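Local coordinates for protein glutamine synthetase (Helicobacter pylori, PDB 5ZLI) that belongs to the glutamine synthetase family, pairing a beta-Grasp domain with a larger catalytic domain in an assembly of twelve chains, at residues N7-S10 with K11-E14; P58-A61 with S62-K65; D436-Y439 with L440-S443. All coordinates share one frame; numbering follows the deposited sequence.

Contact 1 of 3, residues N7-S10 with K11-E14; sequences NSES and KIKE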
ATOM      1  N   ASN B   7      49.898 -42.618  10.141  1.00 53.11           N
ATOM      2  CA  ASN B   7      48.870 -42.725  11.166  1.00 50.13           C
ATOM      3  C   ASN B   7      48.805 -44.145  11.778  1.00 57.72           C
ATOM      4  O   ASN B   7      48.136 -45.024  11.230  1.00 59.27           O
ATOM      5  CB  ASN B   7      47.516 -42.335  10.568  1.00 54.32           C
ATOM      6  CG  ASN B   7      46.628 -41.589  11.555  1.00 53.58           C
ATOM      7  OD1 ASN B   7      45.726 -40.854  11.156  1.00 51.83           O
ATOM      8  ND2 ASN B   7      46.890 -41.767  12.851  1.00 55.33           N
ATOM      9  N   SER B   8      49.477 -44.350  12.920  1.00 57.15           N
ATOM     10  CA  SER B   8      49.701 -45.696  13.439  1.00 52.55           C
ATOM     11  C   SER B   8      48.380 -46.398  13.733  1.00 60.91           C
ATOM     12  O   SER B   8      47.445 -45.818  14.289  1.00 60.39           O
ATOM     13  CB  SER B   8      50.591 -45.658  14.696  1.00 53.60           C
ATOM     14  OG  SER B   8      49.875 -45.548  15.917  1.00 50.36           O
ATOM     15  N   GLU B   9      48.310 -47.663  13.347  1.00 61.79           N
ATOM     16  CA  GLU B   9      47.089 -48.436  13.452  1.00 53.76           C
ATOM     17  C   GLU B   9      46.733 -48.787  14.880  1.00 56.94           C
ATOM     18  O   GLU B   9      45.721 -49.457  15.107  1.00 57.79           O
ATOM     19  CB  GLU B   9      47.246 -49.691  12.611  1.00 56.59           C
ATOM     20  CG  GLU B   9      47.909 -49.404  11.273  1.00 58.69           C
ATOM     21  CD  GLU B   9      47.086 -49.923  10.112  1.00 71.08           C
ATOM     22  OE1 GLU B   9      47.029 -49.246   9.070  1.00 65.50           O
ATOM     23  OE2 GLU B   9      46.476 -51.008  10.246  1.00 76.27           O
ATOM     24  N   SER B  10      47.559 -48.401  15.847  1.00 63.69           N
ATOM     25  CA  SER B  10      47.085 -48.350  17.223  1.00 60.19           C
ATOM     26  C   SER B  10      45.996 -47.292  17.343  1.00 57.34           C
ATOM     27  O   SER B  10      44.985 -47.486  18.029  1.00 54.05           O
ATOM     28  CB  SER B  10      48.258 -48.050  18.170  1.00 58.12           C
ATOM     29  OG  SER B  10      49.423 -48.818  17.870  1.00 52.60           O
ATOM     30  N   LYS B  11      46.168 -46.187  16.622  1.00 59.69           N
ATOM     31  CA  LYS B  11      45.269 -45.046  16.681  1.00 54.50           C
ATOM     32  C   LYS B  11      44.106 -45.146  15.698  1.00 49.75           C
ATOM     33  O   LYS B  11      43.054 -44.548  15.934  1.00 52.02           O
ATOM     34  CB  LYS B  11      46.080 -43.763  16.438  1.00 55.94           C
ATOM     35  CG  LYS B  11      47.241 -43.527  17.459  1.00 54.42           C
ATOM     36  CD  LYS B  11      47.732 -42.074  17.446  1.00 44.97           C
ATOM     37  CE  LYS B  11      48.202 -41.659  16.035  1.00 60.22           C
ATOM     38  NZ  LYS B  11      48.102 -40.203  15.672  1.00 44.34           N
ATOM     39  N   ILE B  12      44.259 -45.904  14.617  1.00 57.87           N
ATOM     40  CA  ILE B  12      43.165 -46.103  13.675  1.00 54.12           C
ATOM     41  C   ILE B  12      42.119 -47.027  14.275  1.00 52.31           C
ATOM     42  O   ILE B  12      40.910 -46.805  14.127  1.00 58.23           O
ATOM     43  CB  ILE B  12      43.718 -46.655  12.346  1.00 58.24           C
ATOM     44  CG1 ILE B  12      44.513 -45.561  11.615  1.00 57.33           C
ATOM     45  CG2 ILE B  12      42.582 -47.239  11.479  1.00 53.43           C
ATOM     46  CD1 ILE B  12      45.167 -45.998  10.299  1.00 56.55           C
ATOM     47  N   LYS B  13      42.564 -48.075  14.961  1.00 45.38           N
ATOM     48  CA  LYS B  13      41.628 -48.983  15.612  1.00 56.60           C
ATOM     49  C   LYS B  13      40.717 -48.231  16.575  1.00 53.80           C
ATOM     50  O   LYS B  13      39.486 -48.240  16.433  1.00 50.10           O
ATOM     51  CB  LYS B  13      42.389 -50.097  16.343  1.00 57.64           C
ATOM     52  CG  LYS B  13      41.484 -51.059  17.105  1.00 59.49           C
ATOM     53  CD  LYS B  13      42.040 -52.471  17.164  1.00 63.31           C
ATOM     54  CE  LYS B  13      40.992 -53.438  17.720  1.00 63.93           C
ATOM     55  NZ  LYS B  13      40.913 -53.395  19.202  1.00 67.59           N
ATOM     56  N   GLU B  14      41.313 -47.559  17.559  1.00 52.31           N
ATOM     57  CA  GLU B  14      40.517 -46.957  18.613  1.00 55.20           C
ATOM     58  C   GLU B  14      39.626 -45.875  18.055  1.00 57.90           C
ATOM     59  O   GLU B  14      38.556 -45.594  18.608  1.00 59.53           O
ATOM     60  CB  GLU B  14      41.422 -46.389  19.689  1.00 62.23           C
ATOM     61  CG  GLU B  14      42.362 -45.320  19.190  1.00 58.20           C
ATOM     62  CD  GLU B  14      43.126 -44.702  20.330  1.00 64.23           C
ATOM     63  OE1 GLU B  14      42.812 -43.551  20.680  1.00 69.15           O
ATOM     64  OE2 GLU B  14      44.009 -45.380  20.905  1.00 65.52           O
TER
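The first turn of helix 9-20 starts here, with Ser8 at the N-cap position, and the contact joins residues three to five apart around that turn. The carbonyl oxygen of Ser8 takes two backbone donors: Lys11 N reaches Ser8 O at 2.7 Å and Ile12 N reaches it at 3.2 Å. The next link, from Lys13 N to Glu9 O, is weak. The Lys11 chain runs back past the start of the helix: its CG passes Ser8 OG at 3.7 Å, and its CE lies 3.4 Å from Asn7 ND2, with the two side chains crossing at about a right angle. Lys11 NZ and Asn7 ND2 are both donors, so their closeness is not a bond. On Ile12 the CG1 branch is turned beside its own backbone N (chi1 -71°), and an extended chi2 carries CD1 on to Asn7 O at 3.3 Å. Glu9 lies side by side with Ile12, OE1 being 3.9 Å from Ile12 CD1. Beyond the turn, Asn7 OD1 makes a weak hydrogen bond to Leu81 N at the end of strand 74-81, and Lys11 NZ forms a long, weak ion pair with Asp80 of that strand. Ile12 packs on Leu53 and Lys54, in the loop before strand 57-60.

Contact 2 of 3, residues P58-A61 with S62-K65; sequences PFDA and SCFK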
ATOM      1  N   PRO B  58      41.231 -39.328  -1.853  1.00 44.31           N
ATOM      2  CA  PRO B  58      41.495 -38.537  -3.061  1.00 44.43           C
ATOM      3  C   PRO B  58      40.613 -37.309  -3.090  1.00 40.30           C
ATOM      4  O   PRO B  58      39.498 -37.318  -2.569  1.00 48.11           O
ATOM      5  CB  PRO B  58      41.109 -39.484  -4.202  1.00 49.02           C
ATOM      6  CG  PRO B  58      40.195 -40.552  -3.571  1.00 42.88           C
ATOM      7  CD  PRO B  58      40.241 -40.405  -2.079  1.00 41.25           C
ATOM      8  N   PHE B  59      41.104 -36.252  -3.726  1.00 38.58           N
ATOM      9  CA  PHE B  59      40.260 -35.086  -3.969  1.00 36.25           C
ATOM     10  C   PHE B  59      40.848 -34.265  -5.111  1.00 38.51           C
ATOM     11  O   PHE B  59      41.918 -34.574  -5.638  1.00 46.85           O
ATOM     12  CB  PHE B  59      40.079 -34.232  -2.714  1.00 38.72           C
ATOM     13  CG  PHE B  59      41.280 -33.432  -2.334  1.00 37.30           C
ATOM     14  CD1 PHE B  59      42.406 -34.044  -1.831  1.00 37.90           C
ATOM     15  CD2 PHE B  59      41.272 -32.053  -2.460  1.00 37.73           C
ATOM     16  CE1 PHE B  59      43.505 -33.296  -1.471  1.00 34.84           C
ATOM     17  CE2 PHE B  59      42.368 -31.297  -2.096  1.00 36.53           C
ATOM     18  CZ  PHE B  59      43.480 -31.923  -1.607  1.00 39.68           C
ATOM     19  N   ASP B  60      40.145 -33.194  -5.472  1.00 41.07           N
ATOM     20  CA  ASP B  60      40.490 -32.357  -6.624  1.00 43.01           C
ATOM     21  C   ASP B  60      41.206 -31.095  -6.157  1.00 37.76           C
ATOM     22  O   ASP B  60      40.580 -30.103  -5.800  1.00 40.46           O
ATOM     23  CB  ASP B  60      39.232 -32.042  -7.426  1.00 46.53           C
ATOM     24  CG  ASP B  60      39.484 -31.063  -8.563  1.00 47.83           C
ATOM     25  OD1 ASP B  60      38.516 -30.808  -9.310  1.00 54.04           O
ATOM     26  OD2 ASP B  60      40.630 -30.579  -8.742  1.00 41.06           O
ATOM     27  N   ALA B  61      42.529 -31.132  -6.158  1.00 38.57           N
ATOM     28  CA  ALA B  61      43.295 -29.979  -5.693  1.00 39.52           C
ATOM     29  C   ALA B  61      43.498 -28.894  -6.750  1.00 39.39           C
ATOM     30  O   ALA B  61      44.219 -27.924  -6.481  1.00 35.98           O
ATOM     31  CB  ALA B  61      44.648 -30.432  -5.161  1.00 37.91           C
ATOM     32  N   SER B  62      42.840 -28.989  -7.907  1.00 43.39           N
ATOM     33  CA  SER B  62      42.921 -27.915  -8.884  1.00 40.66           C
ATOM     34  C   SER B  62      41.955 -26.776  -8.562  1.00 45.37           C
ATOM     35  O   SER B  62      42.127 -25.665  -9.081  1.00 43.94           O
ATOM     36  CB  SER B  62      42.626 -28.469 -10.268  1.00 42.65           C
ATOM     37  OG  SER B  62      41.223 -28.614 -10.407  1.00 46.34           O
ATOM     38  N   CYS B  63      40.982 -27.019  -7.671  1.00 41.34           N
ATOM     39  CA  CYS B  63      39.961 -26.055  -7.267  1.00 39.64           C
ATOM     40  C   CYS B  63      40.461 -25.009  -6.271  1.00 37.30           C
ATOM     41  O   CYS B  63      39.683 -24.113  -5.918  1.00 32.53           O
ATOM     42  CB  CYS B  63      38.792 -26.792  -6.595  1.00 35.32           C
ATOM     43  SG  CYS B  63      38.058 -28.127  -7.528  1.00 48.93           S
ATOM     44  N   PHE B  64      41.720 -25.083  -5.827  1.00 33.09           N
ATOM     45  CA  PHE B  64      42.233 -24.231  -4.762  1.00 35.30           C
ATOM     46  C   PHE B  64      43.339 -23.382  -5.351  1.00 41.59           C
ATOM     47  O   PHE B  64      44.339 -23.923  -5.844  1.00 43.26           O
ATOM     48  CB  PHE B  64      42.737 -25.079  -3.592  1.00 32.22           C
ATOM     49  CG  PHE B  64      41.678 -25.950  -3.014  1.00 29.11           C
ATOM     50  CD1 PHE B  64      41.374 -27.171  -3.599  1.00 27.99           C
ATOM     51  CD2 PHE B  64      40.941 -25.526  -1.936  1.00 26.45           C
ATOM     52  CE1 PHE B  64      40.368 -27.959  -3.103  1.00 27.99           C
ATOM     53  CE2 PHE B  64      39.935 -26.319  -1.424  1.00 31.75           C
ATOM     54  CZ  PHE B  64      39.649 -27.538  -2.009  1.00 29.89           C
ATOM     55  N   LYS B  65      43.139 -22.065  -5.353  1.00 43.47           N
ATOM     56  CA  LYS B  65      44.121 -21.210  -5.994  1.00 48.84           C
ATOM     57  C   LYS B  65      45.374 -21.173  -5.141  1.00 42.67           C
ATOM     58  O   LYS B  65      45.311 -21.092  -3.910  1.00 46.01           O
ATOM     59  CB  LYS B  65      43.558 -19.813  -6.290  1.00 54.16           C
ATOM     60  CG  LYS B  65      44.327 -19.119  -7.459  1.00 60.51           C
ATOM     61  CD  LYS B  65      44.117 -17.596  -7.495  1.00 61.39           C
ATOM     62  CE  LYS B  65      45.029 -16.864  -8.508  1.00 52.43           C
ATOM     63  NZ  LYS B  65      46.498 -16.913  -8.159  1.00 36.99           N
TER
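A buried turn carries the chain out of strand 57-60 of the beta-Grasp domain: an Asx turn, reinforced by the Ser62 hydroxyl, with the Phe59 and Phe64 side chains touching alongside. Asp60 OD2 accepts twice from Ser62. The hydroxyl OG of Ser62 donates to the syn lone pair of Asp60 OD2 at 2.6 Å, while Ser62 N meets the same OD2 nearly along its C-O axis at 2.8 Å, with an N-H...O angle of 149°. Two torsions make this possible: Asp60 CG lies opposite its backbone N (chi1 174°), sending the carboxylate forward along the chain, and Ser62 OG sits between its own N and carbonyl carbon (chi1 79°). The other oxygen, Asp60 OD1, approaches Cys63 SG at 3.3 Å. Apolar contact comes from Phe59 and Phe64, where Phe64 CE1 reaches the edge of the Phe59 ring, 4.0 Å from its CE2. Asp60 O lies in the plane of the Phe64 ring at its edge, 3.5 Å from CE1. Phe59 also meets the ring of Phe31, and Phe64 that of Trp67. A second subunit closes over the turn: its Tyr190 OH is hydrogen-bonded to Asp60 N, and its Met191 packs on Phe64. The two bonds to OD2 limit the rotation of the Asp60 carboxylate and leave OD1 turned toward Glu337 and Arg349 of that second subunit, the ion pair to Arg349 being long and weak, an arrangement consistent with the active sites this family builds between subunits.

Contact 3 of 3, residues D436-Y439 with L440-S443; sequences DKQY and LKES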
ATOM      1  N   ASP B 436      62.789 -10.379   1.971  1.00 49.61           N
ATOM      2  CA  ASP B 436      63.344 -10.954   3.194  1.00 47.75           C
ATOM      3  C   ASP B 436      62.618 -12.269   3.425  1.00 51.55           C
ATOM      4  O   ASP B 436      61.649 -12.360   4.181  1.00 50.22           O
ATOM      5  CB  ASP B 436      63.162 -10.072   4.420  1.00 44.57           C
ATOM      6  CG  ASP B 436      64.004 -10.534   5.554  1.00 54.63           C
ATOM      7  OD1 ASP B 436      63.872  -9.977   6.667  1.00 61.11           O
ATOM      8  OD2 ASP B 436      64.711 -11.547   5.344  1.00 58.49           O
ATOM      9  N   LYS B 437      63.077 -13.304   2.752  1.00 51.23           N
ATOM     10  CA  LYS B 437      62.365 -14.552   2.791  1.00 49.46           C
ATOM     11  C   LYS B 437      63.226 -15.671   3.316  1.00 46.98           C
ATOM     12  O   LYS B 437      62.740 -16.802   3.440  1.00 47.76           O
ATOM     13  CB  LYS B 437      61.837 -14.860   1.382  1.00 44.40           C
ATOM     14  CG  LYS B 437      62.699 -14.250   0.277  1.00 51.92           C
ATOM     15  CD  LYS B 437      62.113 -14.495  -1.114  1.00 56.73           C
ATOM     16  CE  LYS B 437      63.029 -13.975  -2.229  1.00 62.70           C
ATOM     17  NZ  LYS B 437      62.390 -13.982  -3.591  1.00 62.36           N
ATOM     18  N   GLN B 438      64.460 -15.371   3.720  1.00 48.19           N
ATOM     19  CA  GLN B 438      65.396 -16.459   3.987  1.00 53.69           C
ATOM     20  C   GLN B 438      65.123 -17.135   5.321  1.00 45.43           C
ATOM     21  O   GLN B 438      65.243 -18.354   5.431  1.00 48.00           O
ATOM     22  CB  GLN B 438      66.839 -15.965   3.902  1.00 48.21           C
ATOM     23  CG  GLN B 438      67.794 -17.048   3.414  1.00 51.70           C
ATOM     24  CD  GLN B 438      67.345 -17.675   2.097  1.00 57.57           C
ATOM     25  OE1 GLN B 438      67.132 -18.889   2.009  1.00 61.46           O
ATOM     26  NE2 GLN B 438      67.189 -16.845   1.067  1.00 55.83           N
ATOM     27  N   TYR B 439      64.751 -16.376   6.342  1.00 46.03           N
ATOM     28  CA  TYR B 439      64.524 -16.994   7.634  1.00 44.20           C
ATOM     29  C   TYR B 439      63.362 -17.968   7.609  1.00 46.25           C
ATOM     30  O   TYR B 439      63.242 -18.787   8.524  1.00 50.75           O
ATOM     31  CB  TYR B 439      64.261 -15.931   8.682  1.00 46.64           C
ATOM     32  CG  TYR B 439      62.977 -15.206   8.452  1.00 47.97           C
ATOM     33  CD1 TYR B 439      62.906 -14.153   7.553  1.00 45.14           C
ATOM     34  CD2 TYR B 439      61.813 -15.602   9.101  1.00 46.22           C
ATOM     35  CE1 TYR B 439      61.728 -13.495   7.334  1.00 39.22           C
ATOM     36  CE2 TYR B 439      60.620 -14.949   8.873  1.00 44.70           C
ATOM     37  CZ  TYR B 439      60.589 -13.893   7.993  1.00 43.56           C
ATOM     38  OH  TYR B 439      59.400 -13.235   7.767  1.00 51.61           O
ATOM     39  N   LEU B 440      62.493 -17.887   6.603  1.00 42.15           N
ATOM     40  CA  LEU B 440      61.442 -18.883   6.422  1.00 41.98           C
ATOM     41  C   LEU B 440      61.932 -20.103   5.656  1.00 47.04           C
ATOM     42  O   LEU B 440      61.428 -21.209   5.882  1.00 44.59           O
ATOM     43  CB  LEU B 440      60.283 -18.266   5.657  1.00 44.54           C
ATOM     44  CG  LEU B 440      59.591 -17.167   6.417  1.00 45.95           C
ATOM     45  CD1 LEU B 440      58.810 -16.273   5.447  1.00 41.04           C
ATOM     46  CD2 LEU B 440      58.686 -17.875   7.416  1.00 41.04           C
ATOM     47  N   LYS B 441      62.904 -19.929   4.751  1.00 51.28           N
ATOM     48  CA  LYS B 441      63.331 -21.008   3.869  1.00 44.39           C
ATOM     49  C   LYS B 441      64.284 -21.976   4.542  1.00 42.13           C
ATOM     50  O   LYS B 441      64.622 -22.998   3.936  1.00 46.93           O
ATOM     51  CB  LYS B 441      63.937 -20.442   2.591  1.00 46.04           C
ATOM     52  CG  LYS B 441      62.848 -19.988   1.665  1.00 42.66           C
ATOM     53  CD  LYS B 441      63.224 -20.057   0.209  1.00 47.21           C
ATOM     54  CE  LYS B 441      63.762 -18.729  -0.256  1.00 54.73           C
ATOM     55  NZ  LYS B 441      64.188 -18.760  -1.678  1.00 61.87           N
ATOM     56  N   GLU B 442      64.719 -21.667   5.759  1.00 42.98           N
ATOM     57  CA  GLU B 442      65.554 -22.572   6.523  1.00 49.10           C
ATOM     58  C   GLU B 442      64.878 -23.935   6.562  1.00 47.53           C
ATOM     59  O   GLU B 442      63.684 -24.029   6.850  1.00 48.42           O
ATOM     60  CB  GLU B 442      65.711 -22.016   7.945  1.00 47.14           C
ATOM     61  CG  GLU B 442      66.624 -20.773   8.055  1.00 58.21           C
ATOM     62  CD  GLU B 442      66.390 -19.954   9.348  1.00 66.72           C
ATOM     63  OE1 GLU B 442      67.244 -19.105   9.720  1.00 63.03           O
ATOM     64  OE2 GLU B 442      65.327 -20.137   9.981  1.00 69.86           O
ATOM     65  N   SER B 443      65.644 -24.984   6.232  1.00 50.72           N
ATOM     66  CA  SER B 443      65.196 -26.387   6.277  1.00 42.21           C
ATOM     67  C   SER B 443      63.907 -26.609   5.479  1.00 47.74           C
ATOM     68  O   SER B 443      63.097 -27.494   5.792  1.00 48.33           O
ATOM     69  CB  SER B 443      65.061 -26.887   7.711  1.00 47.53           C
ATOM     70  OG  SER B 443      66.239 -26.574   8.441  1.00 54.66           O
TER
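The apolar part of this short helical turn is Leu440 lying against the ring of its neighbour Tyr439, both side chains pointing the same way. Leu440 CG stands over one face in a CH-pi contact, 3.9 Å from the Tyr439 ring centroid and offset toward the rim, with CE2 of the ring nearest to it at 3.5 Å. Tyr439 CG sits between its own N and carbonyl carbon (chi1 67°), which sets the ring face beside Leu440. His314 stacks with the same tyrosine ring. Among the backbone bonds, Lys441 N donates to Gln438 O at 2.9 Å, and the other three bonds are weak: Leu440 N and Lys441 N to Lys437 O, and Glu442 N to Gln438 O. Of the polar side chains, Gln438 crosses Lys441 at a slant and sets its OE1 3.6 Å from Lys441 CB. The lysine's ammonium is bound by a salt bridge to Glu448 at the start of helix 448-466, which Lys437 joins through a long, weak ion pair; sharing this glutamate probably eases the nearness of two like charges. Leu440 and Tyr439 pack on helix 377-393 through Met386 and Ala387. The mix of i+3 and i+4 bonds, three of the four weak, makes 438-441 one short, weakly bonded helical turn between helices 426-434 and 448-466 of the catalytic domain.

How the contacts relate
From the N terminus, contact 1 comes first, closing the opening turn of helix 9-20. The chain then passes through strands 26-32 and 38-44 before contact 2 rounds the exit of strand 57-60. Contact 3 follows far later, in the short helix 438-441. Each is a local turn in one continuous stretch, and the three lie in series: none nests within or crosses another. They do not touch; nearest atoms are about 14 Å apart between contacts 1 and 2, and about 17 Å between contacts 2 and 3. Strand 74-81 borders both early contacts, whereas helix 448-466 borders contact 2 (through Lys65) in the beta-Grasp range and contact 3 (through both lysines) in the catalytic range.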